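Local coordinates for pesticidal crystal protein Cry4Aa (Bacillus thuringiensis, PDB 2C9K) that binds to midgut epithelial cells of insects and promotes their colloid-osmotic lysis, the larvicidal activity of this mosquito-active toxin, at residues Leu138-Tyr143 against Val198-Lys203; Lys188-Tyr193 against Leu563-Phe568; Asn45-Phe50 against Ile73-Phe78. All coordinates share one frame; numbering follows the deposited sequence.

Interaction 1: Leu138-Tyr143 against Val198-Lys203; sequences LVLSSY and VTTYKK
A small, buried, apolar helix-to-helix contact deep in the N-terminal helical domain joins L140, at the start of helix 140-164, to T200 and Y201 on helix 183-208. The nearest CA atoms are those of L140 and T200, 7.2 Å apart, and the two segments bury 127 Å² between them; on the 138-143 side nearly all of it belongs to L140. L140 and T200 reach for each other tip to tip. A chi1 of 179° swings the isobutyl group of L140 away from its backbone N and spreads its two methyls over adjacent residues of the other helix. CD1 of L140 rests against T200 CB at 3.9 Å, while the threonine methyl CG2 lies 4.0 Å from L140 CD2. That same CD2 also meets the backbone of the next residue, 3.7 Å from Y201 N, and touches Y201 CB at 4.1 Å. The domain is the helical bundle of the three-domain delta-endotoxins, in which a central helix is ringed by others; helix 140-164 probably plays that central part here. T200 turns its hydroxyl back into its own helix, where OG1 is hydrogen-bonded to the carbonyl oxygen of Y196, leaving CB and CG2 to do the packing. The ring of Y201 runs on, away from L140, to R229, M232 and L237 of helix 222-240, the helix whose V236 also touches L140.

Interaction 2: Lys188-Tyr193 against Leu563-Phe568; sequences KAIEDY and LKYKDF
The interface between the N-terminal helical bundle and the C-terminal beta domain is crossed here, where the short 3-10 turn 565-567 presents Y565 to I190 and E191 of helix 183-208. The nearest CA pair is E191 and Y565, 5.9 Å apart, and 197 Å² is buried. With chi1 at 174° the ring of Y565 slants back along the helix surface, its phenol end toward I190. I190 supplies its CG2 branch to that end, at 3.4 Å from Y565 CZ and also beside the hydroxyl. One residue on, E191 CB packs on the ring side nearer the turn, 3.7 Å from Y565 CD2. Both aliphatic groups meet the ring obliquely. E191 then runs out in an extended chain alongside K566, with OE1 3.9 Å from K566 CB, and its carboxylate is tilted 39° to the tyrosine ring. The opposite charges remain apart, E191 OE2 lying 5.4 Å from K566 NZ, so any attraction between them is probably long-range. The turn itself is braced by D567, whose OD1 accepts a hydrogen bond from K564 N at 2.6 Å, with the donor well above the carboxylate plane. A polar tether accompanies the packing, since Y565 N bonds to N195 OD1 of the same helix. On the bundle side I190 also reaches L151 of helix 140-164; on the other, Y565 touches R524 of strand 517-527, so the turn is wedged between helix 183-208 and the sheet of the C-terminal domain.

Interaction 3: Asn45-Phe50 against Ile73-Phe78; sequences NTWSDF and ILNRSF
W47, in the first turn of helix 46-58, packs its indole against L74 and N75, where helix 64-74 ends and the chain turns toward helix 77-89. Its CB leaves the helix in the direction of that turn, and chi1 of -46° sets CG beside the backbone N and anti to the carbonyl carbon, so that the five-membered ring leads toward the other segment. From CG outward, the atoms of this ring lie beneath a single methylene, L74 CB. W47 CG is 4.0 Å from L74 CB. CD1 comes nearer, 3.5 Å from L74 CB, and NE1 is at a similar distance from the same carbon, before CE2 recedes to 3.8 Å from it. L74 CB stands 3.6 Å from the centroid of the five-membered ring of W47, 24° off its normal, a CH-pi contact over the face; the two side chains meet at about a right angle. On the opposite face lies T46 CG2 from the same helix, offset toward the rim. N75 approaches the NE1 and CD1 side, its amide plane turned 70° from the indole; OD1 of N75 lies 2.7 Å from W47 NE1, off the ring plane on the side away from L74 CB. The other end of that amide is engaged with the chain just before helix 46-58, through a weak hydrogen bond from ND2 to the carbonyl oxygen of S44. Past CE2, in the six-membered ring, CE3 lies next to S142 OG of helix 140-164; Q145 of that helix and N71 of helix 64-74 also touch the indole, so the ring joins three helices of the N-terminal helical domain. Chemically, the face-on contact with L74 CB implies dispersion, probably with a weak C-H polarisation toward the pi cloud, and with T46 CG2 opposite, the buried indole is held between aliphatic groups.

From the N terminus, interaction 3 closes first, a loop of 22 residues holding the rest of helix 46-58 and most of helix 64-74. Interaction 1 follows in series and spans 54 residues, bringing the beginning of helix 140-164 against helix 183-208. Interaction 2 opens at 188-193, within that loop, and closes only after 369 residues at 563-568, so it crosses interaction 1. Interactions 1 and 3 touch where S142 CB lies 3.7 Å from L74 CD2; interactions 1 and 2 meet at Y143 and Y193 and share helix 183-208. Interactions 2 and 3 stay about 10 Å apart at their nearest atoms. Two contacts thus knit the helical domain, and the third joins it to the C-terminal beta domain.

Interaction 1: Leu138-Tyr143 against Val198-Lys203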
loop_
_atom_site.group_PDB
_atom_site.type_symbol
_atom_site.label_atom_id
_atom_site.label_comp_id
_atom_site.label_asym_id
_atom_site.label_seq_id
_atom_site.Cartn_x
_atom_site.Cartn_y
_atom_site.Cartn_z
ATOM N N LEU A 138 -14.800 7.936 -10.314
ATOM C CA LEU A 138 -15.797 6.997 -9.823
ATOM C C LEU A 138 -15.628 5.643 -10.514
ATOM O O LEU A 138 -16.146 4.631 -10.054
ATOM C CB LEU A 138 -17.200 7.559 -10.090
ATOM C CG LEU A 138 -18.291 7.241 -9.066
ATOM C CD1 LEU A 138 -17.851 7.761 -7.703
ATOM C CD2 LEU A 138 -19.616 7.872 -9.478
ATOM N N VAL A 139 -14.892 5.630 -11.617
ATOM C CA VAL A 139 -14.658 4.409 -12.377
ATOM C C VAL A 139 -13.178 4.007 -12.285
ATOM O O VAL A 139 -12.779 2.946 -12.775
ATOM C CB VAL A 139 -15.052 4.619 -13.864
ATOM C CG1 VAL A 139 -14.781 3.380 -14.661
ATOM C CG2 VAL A 139 -16.521 4.961 -13.968
ATOM N N LEU A 140 -12.375 4.855 -11.639
ATOM C CA LEU A 140 -10.944 4.613 -11.487
ATOM C C LEU A 140 -10.593 3.224 -10.978
ATOM O O LEU A 140 -9.692 2.584 -11.509
ATOM C CB LEU A 140 -10.317 5.657 -10.559
ATOM C CG LEU A 140 -8.808 5.488 -10.312
ATOM C CD1 LEU A 140 -8.051 5.636 -11.624
ATOM C CD2 LEU A 140 -8.321 6.513 -9.311
ATOM N N SER A 141 -11.289 2.743 -9.954
ATOM C CA SER A 141 -10.962 1.423 -9.433
ATOM C C SER A 141 -11.152 0.328 -10.488
ATOM O O SER A 141 -10.365 -0.612 -10.555
ATOM C CB SER A 141 -11.773 1.116 -8.161
ATOM O OG SER A 141 -13.128 0.836 -8.435
ATOM N N SER A 142 -12.184 0.444 -11.316
ATOM C CA SER A 142 -12.416 -0.539 -12.375
ATOM C C SER A 142 -11.348 -0.318 -13.452
ATOM O O SER A 142 -10.835 -1.261 -14.062
ATOM C CB SER A 142 -13.810 -0.344 -12.975
ATOM O OG SER A 142 -14.804 -0.411 -11.965
ATOM N N TYR A 143 -11.019 0.946 -13.683
ATOM C CA TYR A 143 -10.006 1.296 -14.653
ATOM C C TYR A 143 -8.737 0.528 -14.315
ATOM O O TYR A 143 -8.114 -0.085 -15.184
ATOM C CB TYR A 143 -9.712 2.791 -14.582
ATOM C CG TYR A 143 -8.626 3.245 -15.530
ATOM C CD1 TYR A 143 -8.915 3.547 -16.858
ATOM C CD2 TYR A 143 -7.307 3.352 -15.105
ATOM C CE1 TYR A 143 -7.922 3.949 -17.737
ATOM C CE2 TYR A 143 -6.302 3.746 -15.982
ATOM C CZ TYR A 143 -6.618 4.047 -17.297
ATOM O OH TYR A 143 -5.630 4.460 -18.168
ATOM N N VAL A 198 -2.723 7.880 -10.719
ATOM C CA VAL A 198 -2.296 8.806 -9.689
ATOM C C VAL A 198 -2.974 10.143 -9.914
ATOM O O VAL A 198 -3.491 10.743 -8.969
ATOM C CB VAL A 198 -0.764 8.992 -9.688
ATOM C CG1 VAL A 198 -0.369 10.039 -8.658
ATOM C CG2 VAL A 198 -0.085 7.667 -9.388
ATOM N N THR A 199 -2.983 10.608 -11.159
ATOM C CA THR A 199 -3.625 11.886 -11.480
ATOM C C THR A 199 -5.088 11.866 -11.040
ATOM O O THR A 199 -5.538 12.724 -10.274
ATOM C CB THR A 199 -3.593 12.186 -13.005
ATOM O OG1 THR A 199 -2.271 12.567 -13.397
ATOM C CG2 THR A 199 -4.551 13.299 -13.347
ATOM N N THR A 200 -5.818 10.872 -11.540
ATOM C CA THR A 200 -7.230 10.721 -11.243
ATOM C C THR A 200 -7.469 10.548 -9.753
ATOM O O THR A 200 -8.428 11.092 -9.200
ATOM C CB THR A 200 -7.806 9.517 -12.001
ATOM O OG1 THR A 200 -7.505 9.660 -13.394
ATOM C CG2 THR A 200 -9.319 9.437 -11.824
ATOM N N TYR A 201 -6.589 9.784 -9.110
ATOM C CA TYR A 201 -6.683 9.542 -7.679
ATOM C C TYR A 201 -6.646 10.868 -6.932
ATOM O O TYR A 201 -7.365 11.057 -5.950
ATOM C CB TYR A 201 -5.522 8.658 -7.195
ATOM C CG TYR A 201 -5.416 8.628 -5.689
ATOM C CD1 TYR A 201 -6.480 8.169 -4.911
ATOM C CD2 TYR A 201 -4.297 9.152 -5.037
ATOM C CE1 TYR A 201 -6.437 8.239 -3.527
ATOM C CE2 TYR A 201 -4.244 9.230 -3.657
ATOM C CZ TYR A 201 -5.320 8.774 -2.907
ATOM O OH TYR A 201 -5.293 8.863 -1.536
ATOM N N LYS A 202 -5.803 11.786 -7.389
ATOM C CA LYS A 202 -5.701 13.085 -6.734
ATOM C C LYS A 202 -6.866 14.018 -7.093
ATOM O O LYS A 202 -7.213 14.917 -6.326
ATOM C CB LYS A 202 -4.345 13.724 -7.053
ATOM C CG LYS A 202 -3.199 12.912 -6.477
ATOM C CD LYS A 202 -1.852 13.563 -6.658
ATOM C CE LYS A 202 -0.769 12.719 -5.964
ATOM N NZ LYS A 202 0.621 13.282 -6.076
ATOM N N LYS A 203 -7.484 13.797 -8.250
ATOM C CA LYS A 203 -8.616 14.627 -8.639
ATOM C C LYS A 203 -9.743 14.350 -7.672
ATOM O O LYS A 203 -10.519 15.247 -7.339
ATOM C CB LYS A 203 -9.072 14.320 -10.067
ATOM C CG LYS A 203 -8.242 15.010 -11.126
ATOM C CD LYS A 203 -8.859 14.866 -12.507
ATOM C CE LYS A 203 -8.042 15.624 -13.548
ATOM N NZ LYS A 203 -8.555 15.410 -14.931
#

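Interaction 2: Lys188-Tyr193 against Leu563-Phe568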
loop_
_atom_site.group_PDB
_atom_site.type_symbol
_atom_site.label_atom_id
_atom_site.label_comp_id
_atom_site.label_asym_id
_atom_site.label_seq_id
_atom_site.Cartn_x
_atom_site.Cartn_y
_atom_site.Cartn_z
ATOM N N LYS A 188 5.631 2.147 -22.146
ATOM C CA LYS A 188 4.714 3.281 -22.238
ATOM C C LYS A 188 3.407 3.038 -21.490
ATOM O O LYS A 188 2.805 3.976 -20.967
ATOM C CB LYS A 188 4.407 3.595 -23.706
ATOM C CG LYS A 188 4.578 5.062 -24.095
ATOM C CD LYS A 188 6.007 5.534 -23.816
ATOM C CE LYS A 188 6.348 6.839 -24.538
ATOM N NZ LYS A 188 6.348 6.686 -26.041
ATOM N N ALA A 189 2.969 1.782 -21.446
ATOM C CA ALA A 189 1.733 1.412 -20.755
ATOM C C ALA A 189 1.906 1.499 -19.234
ATOM O O ALA A 189 0.973 1.879 -18.514
ATOM C CB ALA A 189 1.318 0.000 -21.154
ATOM N N ILE A 190 3.094 1.130 -18.754
ATOM C CA ILE A 190 3.408 1.185 -17.325
ATOM C C ILE A 190 3.445 2.651 -16.918
ATOM O O ILE A 190 2.948 3.033 -15.854
ATOM C CB ILE A 190 4.796 0.560 -17.013
ATOM C CG1 ILE A 190 4.734 -0.960 -17.159
ATOM C CG2 ILE A 190 5.251 0.954 -15.620
ATOM C CD1 ILE A 190 6.078 -1.648 -17.007
ATOM N N GLU A 191 4.032 3.473 -17.781
ATOM C CA GLU A 191 4.135 4.890 -17.505
ATOM C C GLU A 191 2.780 5.591 -17.556
ATOM O O GLU A 191 2.402 6.281 -16.606
ATOM C CB GLU A 191 5.098 5.555 -18.486
ATOM C CG GLU A 191 5.286 7.043 -18.224
ATOM C CD GLU A 191 6.361 7.656 -19.092
ATOM O OE1 GLU A 191 7.464 7.077 -19.170
ATOM O OE2 GLU A 191 6.113 8.719 -19.690
ATOM N N ASP A 192 2.048 5.415 -18.652
ATOM C CA ASP A 192 0.754 6.067 -18.793
ATOM C C ASP A 192 -0.249 5.670 -17.733
ATOM O O ASP A 192 -0.897 6.521 -17.134
ATOM C CB ASP A 192 0.166 5.796 -20.170
ATOM C CG ASP A 192 0.952 6.461 -21.272
ATOM O OD1 ASP A 192 1.767 7.364 -20.968
ATOM O OD2 ASP A 192 0.746 6.089 -22.448
ATOM N N TYR A 193 -0.384 4.372 -17.509
ATOM C CA TYR A 193 -1.318 3.873 -16.508
ATOM C C TYR A 193 -0.978 4.390 -15.112
ATOM O O TYR A 193 -1.860 4.788 -14.358
ATOM C CB TYR A 193 -1.326 2.350 -16.539
ATOM C CG TYR A 193 -2.060 1.801 -17.739
ATOM C CD1 TYR A 193 -1.779 0.532 -18.238
ATOM C CD2 TYR A 193 -3.070 2.542 -18.361
ATOM C CE1 TYR A 193 -2.482 0.015 -19.327
ATOM C CE2 TYR A 193 -3.779 2.028 -19.447
ATOM C CZ TYR A 193 -3.480 0.768 -19.923
ATOM O OH TYR A 193 -4.191 0.252 -20.981
ATOM N N LEU A 563 5.864 13.879 -8.236
ATOM C CA LEU A 563 6.838 13.360 -9.188
ATOM C C LEU A 563 6.139 12.332 -10.077
ATOM O O LEU A 563 5.253 11.598 -9.626
ATOM C CB LEU A 563 8.009 12.684 -8.470
ATOM C CG LEU A 563 8.996 13.559 -7.694
ATOM C CD1 LEU A 563 10.157 12.701 -7.201
ATOM C CD2 LEU A 563 9.512 14.674 -8.587
ATOM N N LYS A 564 6.529 12.285 -11.345
ATOM C CA LYS A 564 5.920 11.346 -12.265
ATOM C C LYS A 564 6.718 10.064 -12.299
ATOM O O LYS A 564 7.806 9.979 -11.737
ATOM C CB LYS A 564 5.833 11.948 -13.665
ATOM C CG LYS A 564 5.110 13.277 -13.709
ATOM C CD LYS A 564 3.761 13.187 -13.042
ATOM C CE LYS A 564 3.151 14.563 -12.860
ATOM N NZ LYS A 564 1.943 14.511 -11.988
ATOM N N TYR A 565 6.161 9.062 -12.962
ATOM C CA TYR A 565 6.799 7.764 -13.080
ATOM C C TYR A 565 8.166 7.889 -13.736
ATOM O O TYR A 565 9.131 7.276 -13.292
ATOM C CB TYR A 565 5.914 6.830 -13.902
ATOM C CG TYR A 565 6.553 5.504 -14.213
ATOM C CD1 TYR A 565 6.537 4.459 -13.291
ATOM C CD2 TYR A 565 7.199 5.302 -15.427
ATOM C CE1 TYR A 565 7.148 3.246 -13.577
ATOM C CE2 TYR A 565 7.813 4.098 -15.719
ATOM C CZ TYR A 565 7.786 3.081 -14.797
ATOM O OH TYR A 565 8.419 1.910 -15.109
ATOM N N LYS A 566 8.248 8.680 -14.796
ATOM C CA LYS A 566 9.505 8.868 -15.508
ATOM C C LYS A 566 10.561 9.568 -14.655
ATOM O O LYS A 566 11.748 9.525 -14.970
ATOM C CB LYS A 566 9.240 9.657 -16.795
ATOM C CG LYS A 566 10.476 10.067 -17.570
ATOM C CD LYS A 566 10.996 11.417 -17.100
ATOM C CE LYS A 566 10.009 12.526 -17.430
ATOM N NZ LYS A 566 9.766 12.608 -18.902
ATOM N N ASP A 567 10.122 10.193 -13.564
ATOM C CA ASP A 567 11.017 10.921 -12.667
ATOM C C ASP A 567 11.925 10.031 -11.839
ATOM O O ASP A 567 12.946 10.493 -11.338
ATOM C CB ASP A 567 10.212 11.839 -11.743
ATOM C CG ASP A 567 9.520 12.966 -12.498
ATOM O OD1 ASP A 567 8.660 13.650 -11.902
ATOM O OD2 ASP A 567 9.845 13.171 -13.691
ATOM N N PHE A 568 11.557 8.764 -11.680
ATOM C CA PHE A 568 12.393 7.838 -10.928
ATOM C C PHE A 568 13.187 6.987 -11.902
ATOM O O PHE A 568 12.644 6.488 -12.886
ATOM C CB PHE A 568 11.549 6.943 -10.019
ATOM C CG PHE A 568 10.924 7.679 -8.862
ATOM C CD1 PHE A 568 9.730 8.374 -9.022
ATOM C CD2 PHE A 568 11.557 7.711 -7.623
ATOM C CE1 PHE A 568 9.178 9.091 -7.973
ATOM C CE2 PHE A 568 11.015 8.427 -6.565
ATOM C CZ PHE A 568 9.821 9.120 -6.742
#

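Interaction 3: Asn45-Phe50 against Ile73-Phe78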
loop_
_atom_site.group_PDB
_atom_site.type_symbol
_atom_site.label_atom_id
_atom_site.label_comp_id
_atom_site.label_asym_id
_atom_site.label_seq_id
_atom_site.Cartn_x
_atom_site.Cartn_y
_atom_site.Cartn_z
ATOM N N ASN A 45 -21.332 -8.121 -11.627
ATOM C CA ASN A 45 -21.618 -6.775 -11.142
ATOM C C ASN A 45 -20.429 -6.225 -10.364
ATOM O O ASN A 45 -20.578 -5.335 -9.528
ATOM C CB ASN A 45 -22.855 -6.784 -10.251
ATOM C CG ASN A 45 -24.077 -7.301 -10.969
ATOM O OD1 ASN A 45 -24.460 -6.787 -12.022
ATOM N ND2 ASN A 45 -24.701 -8.327 -10.405
ATOM N N THR A 46 -19.249 -6.764 -10.657
ATOM C CA THR A 46 -18.025 -6.349 -9.993
ATOM C C THR A 46 -17.761 -4.852 -10.174
ATOM O O THR A 46 -17.539 -4.137 -9.193
ATOM C CB THR A 46 -16.813 -7.162 -10.515
ATOM O OG1 THR A 46 -17.042 -8.558 -10.290
ATOM C CG2 THR A 46 -15.538 -6.761 -9.786
ATOM N N TRP A 47 -17.799 -4.383 -11.419
ATOM C CA TRP A 47 -17.565 -2.972 -11.720
ATOM C C TRP A 47 -18.648 -2.072 -11.120
ATOM O O TRP A 47 -18.373 -0.945 -10.710
ATOM C CB TRP A 47 -17.488 -2.771 -13.234
ATOM C CG TRP A 47 -16.627 -3.792 -13.892
ATOM C CD1 TRP A 47 -16.950 -4.552 -14.969
ATOM C CD2 TRP A 47 -15.329 -4.224 -13.471
ATOM N NE1 TRP A 47 -15.941 -5.440 -15.246
ATOM C CE2 TRP A 47 -14.931 -5.260 -14.342
ATOM C CE3 TRP A 47 -14.460 -3.837 -12.439
ATOM C CZ2 TRP A 47 -13.703 -5.919 -14.216
ATOM C CZ3 TRP A 47 -13.233 -4.494 -12.312
ATOM C CH2 TRP A 47 -12.871 -5.524 -13.199
ATOM N N SER A 48 -19.882 -2.562 -11.072
ATOM C CA SER A 48 -20.964 -1.783 -10.483
ATOM C C SER A 48 -20.635 -1.612 -9.012
ATOM O O SER A 48 -20.652 -0.498 -8.492
ATOM C CB SER A 48 -22.300 -2.506 -10.621
ATOM O OG SER A 48 -22.692 -2.576 -11.975
ATOM N N ASP A 49 -20.328 -2.720 -8.343
ATOM C CA ASP A 49 -19.982 -2.673 -6.932
ATOM C C ASP A 49 -18.815 -1.722 -6.704
ATOM O O ASP A 49 -18.829 -0.929 -5.761
ATOM C CB ASP A 49 -19.620 -4.061 -6.421
ATOM C CG ASP A 49 -20.784 -5.018 -6.486
ATOM O OD1 ASP A 49 -21.938 -4.558 -6.344
ATOM O OD2 ASP A 49 -20.550 -6.232 -6.663
ATOM N N PHE A 50 -17.807 -1.795 -7.567
ATOM C CA PHE A 50 -16.654 -0.916 -7.427
ATOM C C PHE A 50 -17.083 0.541 -7.571
ATOM O O PHE A 50 -16.688 1.390 -6.779
ATOM C CB PHE A 50 -15.576 -1.244 -8.475
ATOM C CG PHE A 50 -14.785 -2.499 -8.183
ATOM C CD1 PHE A 50 -13.631 -2.781 -8.906
ATOM C CD2 PHE A 50 -15.204 -3.406 -7.208
ATOM C CE1 PHE A 50 -12.904 -3.943 -8.671
ATOM C CE2 PHE A 50 -14.488 -4.577 -6.962
ATOM C CZ PHE A 50 -13.334 -4.847 -7.695
ATOM N N ILE A 73 -19.286 -2.541 -20.416
ATOM C CA ILE A 73 -18.083 -2.399 -21.231
ATOM C C ILE A 73 -16.875 -3.187 -20.736
ATOM O O ILE A 73 -16.193 -3.839 -21.520
ATOM C CB ILE A 73 -17.661 -0.911 -21.336
ATOM C CG1 ILE A 73 -18.776 -0.094 -21.997
ATOM C CG2 ILE A 73 -16.367 -0.789 -22.132
ATOM C CD1 ILE A 73 -18.444 1.384 -22.159
ATOM N N LEU A 74 -16.598 -3.107 -19.439
ATOM C CA LEU A 74 -15.457 -3.803 -18.860
ATOM C C LEU A 74 -15.702 -5.293 -18.659
ATOM O O LEU A 74 -14.772 -6.048 -18.380
ATOM C CB LEU A 74 -15.066 -3.143 -17.533
ATOM C CG LEU A 74 -13.949 -2.091 -17.547
ATOM C CD1 LEU A 74 -13.700 -1.557 -18.942
ATOM C CD2 LEU A 74 -14.325 -0.967 -16.611
ATOM N N ASN A 75 -16.954 -5.714 -18.801
ATOM C CA ASN A 75 -17.299 -7.124 -18.651
ATOM C C ASN A 75 -17.062 -7.872 -19.963
ATOM O O ASN A 75 -17.454 -9.028 -20.113
ATOM C CB ASN A 75 -18.753 -7.275 -18.198
ATOM C CG ASN A 75 -18.875 -7.505 -16.696
ATOM O OD1 ASN A 75 -17.984 -7.137 -15.928
ATOM N ND2 ASN A 75 -19.986 -8.110 -16.270
ATOM N N ARG A 76 -16.410 -7.200 -20.909
ATOM C CA ARG A 76 -16.092 -7.799 -22.194
ATOM C C ARG A 76 -14.747 -8.483 -22.062
ATOM O O ARG A 76 -14.477 -9.479 -22.731
ATOM C CB ARG A 76 -15.985 -6.738 -23.283
ATOM C CG ARG A 76 -17.283 -6.051 -23.637
ATOM C CD ARG A 76 -16.991 -4.906 -24.577
ATOM N NE ARG A 76 -18.172 -4.122 -24.900
ATOM C CZ ARG A 76 -18.120 -2.906 -25.429
ATOM N NH1 ARG A 76 -16.939 -2.351 -25.684
ATOM N NH2 ARG A 76 -19.238 -2.247 -25.707
ATOM N N SER A 77 -13.901 -7.933 -21.199
ATOM C CA SER A 77 -12.576 -8.487 -20.983
ATOM C C SER A 77 -12.670 -9.953 -20.583
ATOM O O SER A 77 -11.736 -10.719 -20.803
ATOM C CB SER A 77 -11.837 -7.702 -19.891
ATOM O OG SER A 77 -11.564 -6.369 -20.290
ATOM N N PHE A 78 -13.796 -10.351 -20.005
ATOM C CA PHE A 78 -13.936 -11.738 -19.585
ATOM C C PHE A 78 -13.681 -12.717 -20.725
ATOM O O PHE A 78 -12.828 -13.597 -20.621
ATOM C CB PHE A 78 -15.322 -12.008 -19.004
ATOM C CG PHE A 78 -15.537 -13.446 -18.638
ATOM C CD1 PHE A 78 -14.756 -14.048 -17.653
ATOM C CD2 PHE A 78 -16.477 -14.219 -19.312
ATOM C CE1 PHE A 78 -14.904 -15.404 -17.347
ATOM C CE2 PHE A 78 -16.634 -15.578 -19.013
ATOM C CZ PHE A 78 -15.845 -16.169 -18.031
#